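Local coordinates for protein hyaluronoglucosaminidase (Apis mellifera, PDB 1FCQ) that probably cleaves hyaluronan by hydrolysis as a glycosidase of family 56, and is a major allergen of bee venom, at residues V78-N83 against K131-V136; P117-N122 against E152-F157; K86-F91 against E166-A171; T204-N209 against V245-R250. All blocks are in the same frame, centred on the assembly; numbering follows the deposited sequence.

Contact 1 of 4, residues V78-N83 against K131-V136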
loop_
_atom_site.group_PDB
_atom_site.type_symbol
_atom_site.label_atom_id
_atom_site.label_comp_id
_atom_site.label_asym_id
_atom_site.label_seq_id
_atom_site.Cartn_x
_atom_site.Cartn_y
_atom_site.Cartn_z
ATOM N N VAL A 78 7.739 8.593 16.831
ATOM C CA VAL A 78 7.212 7.256 17.098
ATOM C C VAL A 78 5.785 7.441 17.618
ATOM O O VAL A 78 5.452 8.435 18.248
ATOM C CB VAL A 78 8.026 6.488 18.146
ATOM C CG1 VAL A 78 9.298 5.893 17.549
ATOM C CG2 VAL A 78 8.358 7.352 19.357
ATOM N N PRO A 79 4.893 6.498 17.325
ATOM C CA PRO A 79 3.483 6.622 17.664
ATOM C C PRO A 79 3.180 6.807 19.136
ATOM O O PRO A 79 2.211 7.518 19.471
ATOM C CB PRO A 79 2.856 5.377 17.053
ATOM C CG PRO A 79 3.970 4.416 16.896
ATOM C CD PRO A 79 5.194 5.261 16.555
ATOM N N GLN A 80 3.980 6.244 20.017
ATOM C CA GLN A 80 3.796 6.394 21.457
ATOM C C GLN A 80 4.071 7.814 21.938
ATOM O O GLN A 80 3.778 8.108 23.101
ATOM C CB GLN A 80 4.612 5.373 22.254
ATOM C CG GLN A 80 6.116 5.448 22.097
ATOM C CD GLN A 80 6.736 4.586 21.018
ATOM O OE1 GLN A 80 7.825 4.019 21.215
ATOM N NE2 GLN A 80 6.064 4.457 19.885
ATOM N N LEU A 81 4.658 8.693 21.127
ATOM C CA LEU A 81 4.823 10.087 21.481
ATOM C C LEU A 81 3.921 10.967 20.631
ATOM O O LEU A 81 3.984 12.197 20.668
ATOM C CB LEU A 81 6.280 10.528 21.288
ATOM C CG LEU A 81 7.313 9.912 22.228
ATOM C CD1 LEU A 81 8.713 10.346 21.805
ATOM C CD2 LEU A 81 7.030 10.292 23.676
ATOM N N GLY A 82 3.056 10.360 19.815
ATOM C CA GLY A 82 2.210 11.111 18.911
ATOM C C GLY A 82 0.924 11.649 19.505
ATOM O O GLY A 82 0.369 11.114 20.462
ATOM N N ASN A 83 0.431 12.706 18.897
ATOM C CA ASN A 83 -0.826 13.352 19.270
ATOM C C ASN A 83 -1.906 12.785 18.344
ATOM O O ASN A 83 -1.991 13.177 17.180
ATOM C CB ASN A 83 -0.707 14.866 19.096
ATOM C CG ASN A 83 -1.924 15.607 19.606
ATOM O OD1 ASN A 83 -3.046 15.117 19.516
ATOM N ND2 ASN A 83 -1.704 16.798 20.160
ATOM N N LYS A 131 15.138 2.342 17.543
ATOM C CA LYS A 131 16.085 3.053 18.407
ATOM C C LYS A 131 15.445 4.137 19.239
ATOM O O LYS A 131 15.715 4.233 20.452
ATOM C CB LYS A 131 17.233 3.656 17.587
ATOM C CG LYS A 131 17.959 2.655 16.707
ATOM C CD LYS A 131 18.612 1.548 17.518
ATOM C CE LYS A 131 19.485 0.687 16.614
ATOM N NZ LYS A 131 20.036 -0.489 17.346
ATOM N N LEU A 132 14.590 4.972 18.655
ATOM C CA LEU A 132 13.953 6.048 19.378
ATOM C C LEU A 132 13.022 5.500 20.454
ATOM O O LEU A 132 12.975 6.072 21.534
ATOM C CB LEU A 132 13.193 6.992 18.447
ATOM C CG LEU A 132 12.470 8.150 19.123
ATOM C CD1 LEU A 132 13.419 9.031 19.930
ATOM C CD2 LEU A 132 11.720 8.981 18.090
ATOM N N SER A 133 12.346 4.390 20.144
ATOM C CA SER A 133 11.455 3.799 21.143
ATOM C C SER A 133 12.243 3.439 22.407
ATOM O O SER A 133 11.780 3.714 23.508
ATOM C CB SER A 133 10.786 2.541 20.595
ATOM O OG SER A 133 9.951 2.867 19.487
ATOM N N VAL A 134 13.364 2.756 22.225
ATOM C CA VAL A 134 14.214 2.362 23.349
ATOM C C VAL A 134 14.819 3.576 24.042
ATOM O O VAL A 134 14.804 3.660 25.281
ATOM C CB VAL A 134 15.310 1.398 22.882
ATOM C CG1 VAL A 134 16.284 1.123 24.032
ATOM C CG2 VAL A 134 14.709 0.096 22.380
ATOM N N GLU A 135 15.305 4.556 23.280
ATOM C CA GLU A 135 15.882 5.756 23.873
ATOM C C GLU A 135 14.925 6.464 24.807
ATOM O O GLU A 135 15.284 6.907 25.897
ATOM C CB GLU A 135 16.368 6.686 22.767
ATOM C CG GLU A 135 16.820 8.076 23.146
ATOM C CD GLU A 135 16.966 8.977 21.926
ATOM O OE1 GLU A 135 16.912 8.493 20.770
ATOM O OE2 GLU A 135 17.122 10.197 22.152
ATOM N N VAL A 136 13.659 6.610 24.412
ATOM C CA VAL A 136 12.643 7.267 25.210
ATOM C C VAL A 136 12.407 6.513 26.520
ATOM O O VAL A 136 12.313 7.175 27.560
ATOM C CB VAL A 136 11.342 7.352 24.374
ATOM C CG1 VAL A 136 10.142 7.744 25.222
ATOM C CG2 VAL A 136 11.568 8.369 23.256
HETATM O O HOH W 1 9.017 4.081 23.802
#
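Leu132 and Val78 begin the contact with apolar packing. The CD2 branch of Leu132 lies over the two valine methyls. It is 3.9 Å from Val78 CG2 and almost as near to CG1, against the fork of the valine.

One residue on, Ser133 brings the polar part. Its OG lies 3.0 Å from Gln80 OE1. OG is also hydrogen-bonded to Tyr129 O, one turn back in the same helix, so which oxygen its proton serves is not settled. The serine torsion sets OG beside its own backbone N (chi1 -64°), where it can face both oxygens. The same OG also packs on Val78 CG1. The carbonyl of Ser133 is reached through a water. This water donates to Ser133 O at 2.8 Å and to Gln80 OE1 at 2.8 Å, so the amide oxygen is approached by both the serine hydroxyl and the water. The Gln80 chain is bent at chi2 (-92°), which brings OE1 to the helix.

Val136 closes the contact one turn further along. Its CG2 meets Leu81 CD1 at 3.8 Å, and the two branches lie alongside one another, running opposite ways. This end is more open to solvent than the Val78 end.

Phe157 of helix 146-175 packs against Pro79, Gln80 and Ser133. Residues 79-81 form a short 3-10 turn just before helix 84-98. The contact is loop-on-helix packing, in which the connection entering one helix of the TIM-barrel chain rests on helix 127-140.

Contact 2 of 4, residues P117-N122 against E152-F157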
loop_
_atom_site.group_PDB
_atom_site.type_symbol
_atom_site.label_atom_id
_atom_site.label_comp_id
_atom_site.label_asym_id
_atom_site.label_seq_id
_atom_site.Cartn_x
_atom_site.Cartn_y
_atom_site.Cartn_z
ATOM N N PRO A 117 3.469 -1.480 12.274
ATOM C CA PRO A 117 2.951 -1.524 13.633
ATOM C C PRO A 117 3.549 -2.642 14.475
ATOM O O PRO A 117 3.290 -2.684 15.702
ATOM C CB PRO A 117 1.442 -1.706 13.414
ATOM C CG PRO A 117 1.377 -2.519 12.158
ATOM C CD PRO A 117 2.472 -1.937 11.270
ATOM N N ILE A 118 4.299 -3.529 13.865
ATOM C CA ILE A 118 5.030 -4.609 14.507
ATOM C C ILE A 118 6.463 -4.084 14.678
ATOM O O ILE A 118 7.205 -3.828 13.735
ATOM C CB ILE A 118 5.074 -5.929 13.730
ATOM C CG1 ILE A 118 3.677 -6.467 13.428
ATOM C CG2 ILE A 118 5.915 -6.967 14.486
ATOM C CD1 ILE A 118 2.863 -6.832 14.657
ATOM N N PHE A 119 6.855 -3.939 15.946
ATOM C CA PHE A 119 8.163 -3.364 16.275
ATOM C C PHE A 119 9.293 -4.035 15.520
ATOM O O PHE A 119 10.141 -3.390 14.892
ATOM C CB PHE A 119 8.394 -3.520 17.780
ATOM C CG PHE A 119 9.591 -2.830 18.359
ATOM C CD1 PHE A 119 9.554 -1.464 18.574
ATOM C CD2 PHE A 119 10.719 -3.539 18.734
ATOM C CE1 PHE A 119 10.637 -0.792 19.124
ATOM C CE2 PHE A 119 11.809 -2.874 19.290
ATOM C CZ PHE A 119 11.752 -1.505 19.483
ATOM N N ARG A 120 9.314 -5.363 15.556
ATOM C CA ARG A 120 10.366 -6.131 14.919
ATOM C C ARG A 120 10.546 -5.890 13.438
ATOM O O ARG A 120 11.680 -5.910 12.941
ATOM C CB ARG A 120 10.109 -7.628 15.166
ATOM C CG ARG A 120 11.247 -8.496 14.615
ATOM C CD ARG A 120 10.828 -9.965 14.764
ATOM N NE ARG A 120 9.870 -10.269 13.708
ATOM C CZ ARG A 120 10.096 -10.691 12.476
ATOM N NH1 ARG A 120 11.320 -10.958 12.037
ATOM N NH2 ARG A 120 9.066 -10.872 11.652
ATOM N N GLN A 121 9.472 -5.592 12.702
ATOM C CA GLN A 121 9.559 -5.384 11.265
ATOM C C GLN A 121 10.112 -4.046 10.830
ATOM O O GLN A 121 10.275 -3.803 9.622
ATOM C CB GLN A 121 8.174 -5.607 10.636
ATOM C CG GLN A 121 7.712 -7.049 10.749
ATOM C CD GLN A 121 6.261 -7.241 10.339
ATOM O OE1 GLN A 121 5.541 -8.119 10.836
ATOM N NE2 GLN A 121 5.849 -6.396 9.415
ATOM N N ASN A 122 10.388 -3.136 11.755
ATOM C CA ASN A 122 11.012 -1.860 11.412
ATOM C C ASN A 122 12.525 -2.059 11.286
ATOM O O ASN A 122 13.329 -1.571 12.094
ATOM C CB ASN A 122 10.620 -0.817 12.462
ATOM C CG ASN A 122 9.118 -0.542 12.322
ATOM O OD1 ASN A 122 8.754 0.151 11.373
ATOM N ND2 ASN A 122 8.332 -1.093 13.234
ATOM N N GLU A 152 9.335 -2.833 27.276
ATOM C CA GLU A 152 8.507 -1.639 27.341
ATOM C C GLU A 152 8.522 -0.881 26.016
ATOM O O GLU A 152 7.479 -0.443 25.531
ATOM C CB GLU A 152 8.968 -0.756 28.501
ATOM C CG GLU A 152 8.128 0.495 28.697
ATOM C CD GLU A 152 6.737 0.236 29.244
ATOM O OE1 GLU A 152 6.395 -0.940 29.444
ATOM O OE2 GLU A 152 5.989 1.204 29.471
ATOM N N ALA A 153 9.689 -0.718 25.408
ATOM C CA ALA A 153 9.813 -0.030 24.135
ATOM C C ALA A 153 8.932 -0.688 23.068
ATOM O O ALA A 153 8.178 -0.006 22.372
ATOM C CB ALA A 153 11.267 -0.056 23.670
ATOM N N LYS A 154 9.057 -2.003 22.946
ATOM C CA LYS A 154 8.261 -2.752 21.984
ATOM C C LYS A 154 6.781 -2.635 22.308
ATOM O O LYS A 154 5.966 -2.412 21.418
ATOM C CB LYS A 154 8.667 -4.226 22.010
ATOM C CG LYS A 154 7.750 -5.170 21.250
ATOM C CD LYS A 154 8.195 -6.612 21.481
ATOM C CE LYS A 154 7.424 -7.575 20.589
ATOM N NZ LYS A 154 5.956 -7.483 20.824
ATOM N N ARG A 155 6.431 -2.836 23.590
ATOM C CA ARG A 155 5.025 -2.764 23.980
ATOM C C ARG A 155 4.387 -1.419 23.686
ATOM O O ARG A 155 3.298 -1.342 23.096
ATOM C CB ARG A 155 4.896 -3.101 25.480
ATOM C CG ARG A 155 3.445 -3.120 25.924
ATOM C CD ARG A 155 3.311 -3.010 27.453
ATOM N NE ARG A 155 2.214 -2.070 27.666
ATOM C CZ ARG A 155 2.254 -0.835 28.117
ATOM N NH1 ARG A 155 3.361 -0.248 28.539
ATOM N NH2 ARG A 155 1.099 -0.181 28.159
ATOM N N ARG A 156 5.066 -0.324 24.060
ATOM C CA ARG A 156 4.532 1.007 23.838
ATOM C C ARG A 156 4.448 1.320 22.343
ATOM O O ARG A 156 3.433 1.838 21.879
ATOM C CB ARG A 156 5.390 2.071 24.529
ATOM C CG ARG A 156 5.325 2.021 26.055
ATOM C CD ARG A 156 6.224 3.138 26.575
ATOM N NE ARG A 156 6.378 3.191 28.010
ATOM C CZ ARG A 156 7.098 4.025 28.744
ATOM N NH1 ARG A 156 7.832 5.011 28.238
ATOM N NH2 ARG A 156 7.091 3.872 30.065
ATOM N N PHE A 157 5.497 0.958 21.602
ATOM C CA PHE A 157 5.439 1.215 20.153
ATOM C C PHE A 157 4.269 0.473 19.517
ATOM O O PHE A 157 3.525 1.070 18.734
ATOM C CB PHE A 157 6.749 0.802 19.478
ATOM C CG PHE A 157 6.702 0.915 17.975
ATOM C CD1 PHE A 157 7.095 2.102 17.375
ATOM C CD2 PHE A 157 6.261 -0.145 17.199
ATOM C CE1 PHE A 157 7.051 2.216 15.990
ATOM C CE2 PHE A 157 6.202 -0.016 15.824
ATOM C CZ PHE A 157 6.602 1.165 15.217
#
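An offset edge-to-face aromatic pair, Phe119 against Phe157, seats the loop after barrel strand 107-111 on helix 146-175. The edge of Phe119 points toward the face of Phe157. The centroids are 5.7 Å apart and the planes stand at 68°. Phe119 CD1 makes the close approach, 3.7 Å from Phe157 CB. Phe119 CG is anti to the backbone N (chi1 -172°), which lays the ring against both Lys154 and Phe157.

The backbone of the helix takes part as well. Lys154 CA sits over one face of the Phe119 ring, 3.9 Å from its centroid and 15° off the normal, a CH-pi contact. The lysine CG packs against Phe119 CB at 3.9 Å. NZ forms a salt bridge with Glu158.

At the far end of the Phe157 ring, Asn122 ND2 approaches CZ obliquely at 3.5 Å. The amide is held by its own loop: OD1 bonds to Arg116 N, and ND2 makes a weak bond to Phe119 O. Glu158 also accepts from the backbone N of Phe119, so the helix grips the loop by a polar link too.

Ser133 of helix 127-140 touches the Phe119 ring. On another side, Arg120 forms a salt bridge with Glu208 of helix 203-210. The loop thus lies among three helices.

Contact 3 of 4, residues K86-F91 against E166-A171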
loop_
_atom_site.group_PDB
_atom_site.type_symbol
_atom_site.label_atom_id
_atom_site.label_comp_id
_atom_site.label_asym_id
_atom_site.label_seq_id
_atom_site.Cartn_x
_atom_site.Cartn_y
_atom_site.Cartn_z
ATOM N N LYS A 86 -4.810 15.294 17.072
ATOM C CA LYS A 86 -4.304 16.149 16.012
ATOM C C LYS A 86 -4.289 15.390 14.683
ATOM O O LYS A 86 -4.805 15.857 13.675
ATOM C CB LYS A 86 -2.880 16.619 16.348
ATOM C CG LYS A 86 -2.351 17.651 15.360
ATOM C CD LYS A 86 -0.924 18.066 15.661
ATOM C CE LYS A 86 -0.777 18.727 17.023
ATOM N NZ LYS A 86 -1.619 19.953 17.138
ATOM N N HIS A 87 -3.737 14.178 14.735
ATOM C CA HIS A 87 -3.719 13.334 13.533
ATOM C C HIS A 87 -5.119 13.068 13.001
ATOM O O HIS A 87 -5.362 13.218 11.784
ATOM C CB HIS A 87 -3.012 12.013 13.853
ATOM C CG HIS A 87 -3.233 11.010 12.757
ATOM N ND1 HIS A 87 -3.962 9.845 12.854
ATOM C CD2 HIS A 87 -2.817 11.102 11.477
ATOM C CE1 HIS A 87 -3.938 9.268 11.670
ATOM N NE2 HIS A 87 -3.249 9.992 10.806
ATOM N N LEU A 88 -6.054 12.669 13.869
ATOM C CA LEU A 88 -7.398 12.356 13.375
ATOM C C LEU A 88 -8.130 13.569 12.816
ATOM O O LEU A 88 -8.900 13.434 11.852
ATOM C CB LEU A 88 -8.246 11.682 14.468
ATOM C CG LEU A 88 -7.680 10.335 14.921
ATOM C CD1 LEU A 88 -8.448 9.783 16.117
ATOM C CD2 LEU A 88 -7.685 9.349 13.754
ATOM N N GLN A 89 -7.892 14.742 13.390
ATOM C CA GLN A 89 -8.518 15.959 12.868
ATOM C C GLN A 89 -7.992 16.287 11.472
ATOM O O GLN A 89 -8.752 16.613 10.556
ATOM C CB GLN A 89 -8.321 17.124 13.826
ATOM C CG GLN A 89 -9.065 16.961 15.147
ATOM C CD GLN A 89 -9.455 18.310 15.726
ATOM O OE1 GLN A 89 -10.334 18.975 15.174
ATOM N NE2 GLN A 89 -8.809 18.702 16.816
ATOM N N VAL A 90 -6.674 16.172 11.299
ATOM C CA VAL A 90 -6.091 16.444 9.987
ATOM C C VAL A 90 -6.559 15.380 8.999
ATOM O O VAL A 90 -6.939 15.688 7.875
ATOM C CB VAL A 90 -4.567 16.513 10.028
ATOM C CG1 VAL A 90 -3.995 16.769 8.634
ATOM C CG2 VAL A 90 -4.108 17.629 10.974
ATOM N N PHE A 91 -6.562 14.115 9.427
ATOM C CA PHE A 91 -7.000 13.024 8.570
ATOM C C PHE A 91 -8.427 13.253 8.085
ATOM O O PHE A 91 -8.701 13.066 6.903
ATOM C CB PHE A 91 -6.954 11.669 9.299
ATOM C CG PHE A 91 -7.444 10.535 8.430
ATOM C CD1 PHE A 91 -6.648 10.050 7.404
ATOM C CD2 PHE A 91 -8.693 9.985 8.630
ATOM C CE1 PHE A 91 -7.088 9.011 6.605
ATOM C CE2 PHE A 91 -9.128 8.932 7.853
ATOM C CZ PHE A 91 -8.332 8.448 6.828
ATOM N N GLU A 166 -5.414 1.635 13.597
ATOM C CA GLU A 166 -6.807 1.200 13.725
ATOM C C GLU A 166 -7.766 2.366 13.805
ATOM O O GLU A 166 -8.819 2.316 13.175
ATOM C CB GLU A 166 -6.923 0.264 14.919
ATOM C CG GLU A 166 -8.266 -0.440 14.981
ATOM C CD GLU A 166 -8.347 -1.466 16.089
ATOM O OE1 GLU A 166 -7.357 -1.693 16.820
ATOM O OE2 GLU A 166 -9.448 -2.064 16.208
ATOM N N GLU A 167 -7.439 3.434 14.543
ATOM C CA GLU A 167 -8.359 4.549 14.642
ATOM C C GLU A 167 -8.555 5.280 13.336
ATOM O O GLU A 167 -9.661 5.704 13.010
ATOM C CB GLU A 167 -7.905 5.547 15.716
ATOM C CG GLU A 167 -8.238 5.079 17.118
ATOM C CD GLU A 167 -9.737 4.834 17.275
ATOM O OE1 GLU A 167 -10.582 5.671 16.926
ATOM O OE2 GLU A 167 -10.025 3.733 17.753
ATOM N N THR A 168 -7.478 5.384 12.557
ATOM C CA THR A 168 -7.563 6.045 11.256
ATOM C C THR A 168 -8.467 5.237 10.318
ATOM O O THR A 168 -9.283 5.806 9.594
ATOM C CB THR A 168 -6.174 6.204 10.628
ATOM O OG1 THR A 168 -5.342 6.885 11.587
ATOM C CG2 THR A 168 -6.242 7.016 9.353
ATOM N N LEU A 169 -8.261 3.919 10.332
ATOM C CA LEU A 169 -9.083 3.065 9.460
ATOM C C LEU A 169 -10.538 3.125 9.907
ATOM O O LEU A 169 -11.424 3.209 9.051
ATOM C CB LEU A 169 -8.530 1.636 9.535
ATOM C CG LEU A 169 -9.341 0.580 8.776
ATOM C CD1 LEU A 169 -9.370 0.859 7.280
ATOM C CD2 LEU A 169 -8.734 -0.801 9.039
ATOM N N LYS A 170 -10.789 3.126 11.219
ATOM C CA LYS A 170 -12.164 3.222 11.724
ATOM C C LYS A 170 -12.813 4.529 11.312
ATOM O O LYS A 170 -13.970 4.541 10.879
ATOM C CB LYS A 170 -12.199 3.157 13.252
ATOM C CG LYS A 170 -12.274 1.780 13.863
ATOM C CD LYS A 170 -12.286 1.889 15.385
ATOM C CE LYS A 170 -13.402 2.772 15.924
ATOM N NZ LYS A 170 -13.041 3.394 17.226
ATOM N N ALA A 171 -12.062 5.629 11.377
ATOM C CA ALA A 171 -12.553 6.929 10.961
ATOM C C ALA A 171 -12.921 6.932 9.481
ATOM O O ALA A 171 -13.984 7.396 9.098
ATOM C CB ALA A 171 -11.554 8.030 11.281
#
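Phe91 and Thr168 join two neighbouring outer helices of the TIM barrel, 84-98 and 146-175. The helices run in roughly the same direction. The axes of the two short segments approach to 10.5 Å and cross at -30°. In the chain, helix 84-98 lies between strands 51-55 and 107-111, and helix 146-175 precedes strand 180-183. These three strands lie side by side and parallel.

The main interaction is a CH-pi contact. Thr168 CG2 stands over the centre of the Phe91 ring, 3.4 Å from the centroid and close to the ring normal. The threonine torsion puts CG2 anti to its backbone N and OG1 beside that N (chi1 -54°). The methyl therefore serves the ring, while the same torsion directs OG1 to its own helix, where it is hydrogen-bonded to Phe164 O.

Apolar packing fills in around this point. Phe91 CE2 reaches Ala171 CB at 4.3 Å, one turn further on. Leu88 lays its CD2 branch against the helix 166-171 backbone, 4.2 Å from Glu167 C, and 4.3 Å from Glu167 CB.

Aromatic neighbours lie around the pair. The His87 ring meets the rings of Phe60 and Phe164. On the other helix, Thr168 also touches Tyr183 of strand 180-183, which ties this point to the barrel wall.

A salt bridge within helix 146-175 lies beside the packing: Lys170 NZ is 3.1 Å from Glu167 OE2 and meets the syn lone pair of that oxygen.

Contact 4 of 4, residues T204-N209 against V245-R250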
loop_
_atom_site.group_PDB
_atom_site.type_symbol
_atom_site.label_atom_id
_atom_site.label_comp_id
_atom_site.label_asym_id
_atom_site.label_seq_id
_atom_site.Cartn_x
_atom_site.Cartn_y
_atom_site.Cartn_z
ATOM N N THR A 204 8.197 -15.661 10.604
ATOM C CA THR A 204 7.781 -14.860 11.762
ATOM C C THR A 204 6.756 -13.813 11.339
ATOM O O THR A 204 5.806 -13.593 12.085
ATOM C CB THR A 204 8.969 -14.257 12.518
ATOM O OG1 THR A 204 9.793 -15.373 12.935
ATOM C CG2 THR A 204 8.505 -13.496 13.747
ATOM N N THR A 205 6.924 -13.236 10.161
ATOM C CA THR A 205 5.963 -12.271 9.616
ATOM C C THR A 205 4.607 -12.916 9.404
ATOM O O THR A 205 3.570 -12.305 9.689
ATOM C CB THR A 205 6.494 -11.670 8.299
ATOM O OG1 THR A 205 7.598 -10.810 8.620
ATOM C CG2 THR A 205 5.413 -10.855 7.587
ATOM N N MET A 206 4.583 -14.189 8.988
ATOM C CA MET A 206 3.293 -14.856 8.817
ATOM C C MET A 206 2.591 -14.914 10.171
ATOM O O MET A 206 1.394 -14.651 10.241
ATOM C CB MET A 206 3.444 -16.249 8.210
ATOM C CG MET A 206 3.997 -16.159 6.784
ATOM S SD MET A 206 3.978 -17.815 6.062
ATOM C CE MET A 206 4.919 -18.743 7.230
ATOM N N GLN A 207 3.346 -15.261 11.212
ATOM C CA GLN A 207 2.783 -15.342 12.550
ATOM C C GLN A 207 2.295 -13.976 13.044
ATOM O O GLN A 207 1.185 -13.878 13.586
ATOM C CB GLN A 207 3.795 -15.896 13.551
ATOM C CG GLN A 207 4.431 -17.221 13.167
ATOM C CD GLN A 207 5.310 -17.778 14.267
ATOM O OE1 GLN A 207 6.478 -17.410 14.407
ATOM N NE2 GLN A 207 4.785 -18.674 15.099
ATOM N N GLU A 208 3.096 -12.946 12.800
ATOM C CA GLU A 208 2.687 -11.589 13.172
ATOM C C GLU A 208 1.469 -11.156 12.375
ATOM O O GLU A 208 0.574 -10.505 12.929
ATOM C CB GLU A 208 3.874 -10.639 13.024
ATOM C CG GLU A 208 4.935 -10.986 14.077
ATOM C CD GLU A 208 6.305 -10.464 13.690
ATOM O OE1 GLU A 208 6.515 -10.033 12.539
ATOM O OE2 GLU A 208 7.183 -10.496 14.585
ATOM N N ASN A 209 1.332 -11.532 11.097
ATOM C CA ASN A 209 0.113 -11.187 10.367
ATOM C C ASN A 209 -1.101 -11.883 10.968
ATOM O O ASN A 209 -2.185 -11.310 11.032
ATOM C CB ASN A 209 0.244 -11.570 8.886
ATOM C CG ASN A 209 1.173 -10.634 8.143
ATOM O OD1 ASN A 209 1.357 -9.472 8.513
ATOM N ND2 ASN A 209 1.729 -11.132 7.033
ATOM N N VAL A 245 0.686 -12.676 -2.760
ATOM C CA VAL A 245 -0.739 -12.868 -2.975
ATOM C C VAL A 245 -1.256 -14.020 -2.116
ATOM O O VAL A 245 -2.334 -13.913 -1.532
ATOM C CB VAL A 245 -1.074 -13.094 -4.458
ATOM C CG1 VAL A 245 -2.532 -13.479 -4.654
ATOM C CG2 VAL A 245 -0.728 -11.829 -5.244
ATOM N N LYS A 246 -0.449 -15.073 -1.967
ATOM C CA LYS A 246 -0.856 -16.158 -1.067
ATOM C C LYS A 246 -0.986 -15.653 0.368
ATOM O O LYS A 246 -1.915 -16.079 1.074
ATOM C CB LYS A 246 0.142 -17.321 -1.079
ATOM C CG LYS A 246 0.153 -18.137 -2.362
ATOM C CD LYS A 246 1.292 -19.159 -2.300
ATOM C CE LYS A 246 1.393 -19.980 -3.567
ATOM N NZ LYS A 246 2.583 -20.888 -3.539
ATOM N N GLU A 247 -0.073 -14.798 0.831
ATOM C CA GLU A 247 -0.156 -14.305 2.211
ATOM C C GLU A 247 -1.455 -13.550 2.413
ATOM O O GLU A 247 -2.193 -13.746 3.386
ATOM C CB GLU A 247 1.044 -13.425 2.540
ATOM C CG GLU A 247 1.126 -12.953 3.981
ATOM C CD GLU A 247 1.420 -14.062 4.966
ATOM O OE1 GLU A 247 1.748 -15.189 4.541
ATOM O OE2 GLU A 247 1.298 -13.792 6.177
ATOM N N ALA A 248 -1.795 -12.661 1.474
ATOM C CA ALA A 248 -3.043 -11.919 1.584
ATOM C C ALA A 248 -4.263 -12.835 1.530
ATOM O O ALA A 248 -5.193 -12.601 2.305
ATOM C CB ALA A 248 -3.129 -10.852 0.490
ATOM N N LEU A 249 -4.275 -13.855 0.666
ATOM C CA LEU A 249 -5.447 -14.750 0.639
ATOM C C LEU A 249 -5.576 -15.543 1.932
ATOM O O LEU A 249 -6.713 -15.743 2.386
ATOM C CB LEU A 249 -5.307 -15.692 -0.561
ATOM C CG LEU A 249 -5.481 -15.031 -1.930
ATOM C CD1 LEU A 249 -4.984 -15.956 -3.030
ATOM C CD2 LEU A 249 -6.933 -14.654 -2.178
ATOM N N ARG A 250 -4.470 -15.952 2.548
ATOM C CA ARG A 250 -4.572 -16.703 3.797
ATOM C C ARG A 250 -5.256 -15.849 4.863
ATOM O O ARG A 250 -6.136 -16.296 5.577
ATOM C CB ARG A 250 -3.226 -17.179 4.360
ATOM C CG ARG A 250 -3.379 -17.954 5.671
ATOM C CD ARG A 250 -2.085 -18.470 6.266
ATOM N NE ARG A 250 -1.398 -17.574 7.214
ATOM C CZ ARG A 250 -0.615 -16.598 6.781
ATOM N NH1 ARG A 250 -0.476 -16.470 5.468
ATOM N NH2 ARG A 250 0.014 -15.766 7.606
#
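Asn209 ND2 donates to Glu247 OE2 at 2.8 Å, in a nearly straight bond (176°). The carboxylate oxygen lies in the plane of the amide. It is met on its anti side, somewhat out of the carboxylate plane. Arg250 NH2 reaches the same oxygen from the opposite face, also at 2.8 Å, so two donors hold OE2 from both faces. The other carboxylate oxygen, OE1, pairs with Arg250 NH1 at 2.7 Å in a salt bridge within the helix, though the angle is poor and the hydrogen bond weak. Met206 CG lies beside OE1 at 3.3 Å. A bend in the Glu247 chain at chi2 (69°) brings the carboxylate to Arg250, one turn further along.

The arginine also touches helix 203-210 directly. Its NH2 makes a weak bond to Met206 O at 3.2 Å, approaching with the guanidinium edge. This is a polar side-chain bridge between two helices of the TIM-barrel chain. Their short segments run in roughly the same direction, 29° apart, with axes 11.2 Å from each other.

A second shell holds the donors. Asp210 forms a salt bridge with Arg250 NH2, which probably offsets part of its charge. Asn209 ND2 also donates to Tyr188 O in the loop after strand 180-183.

From the N terminus, contact 1 is the first to open, at the loop before helix 84-98, and it closes on helix 127-140. Contact 3 opens just after it, on helix 84-98, and closes late on helix 146-175. Contact 2 is nested inside that loop and joins the loop after strand 107-111 to helix 146-175. Contact 1 crosses both, because its second segment falls between their two ends. Contacts 1 and 2 touch through Phe157 and Ser133. Contact 4 follows in series and ties helix 203-210 to helix 234-253. It touches contact 2, among others through the salt bridge between Arg120 and Glu208. Helix 146-175 serves both contacts 2 and 3.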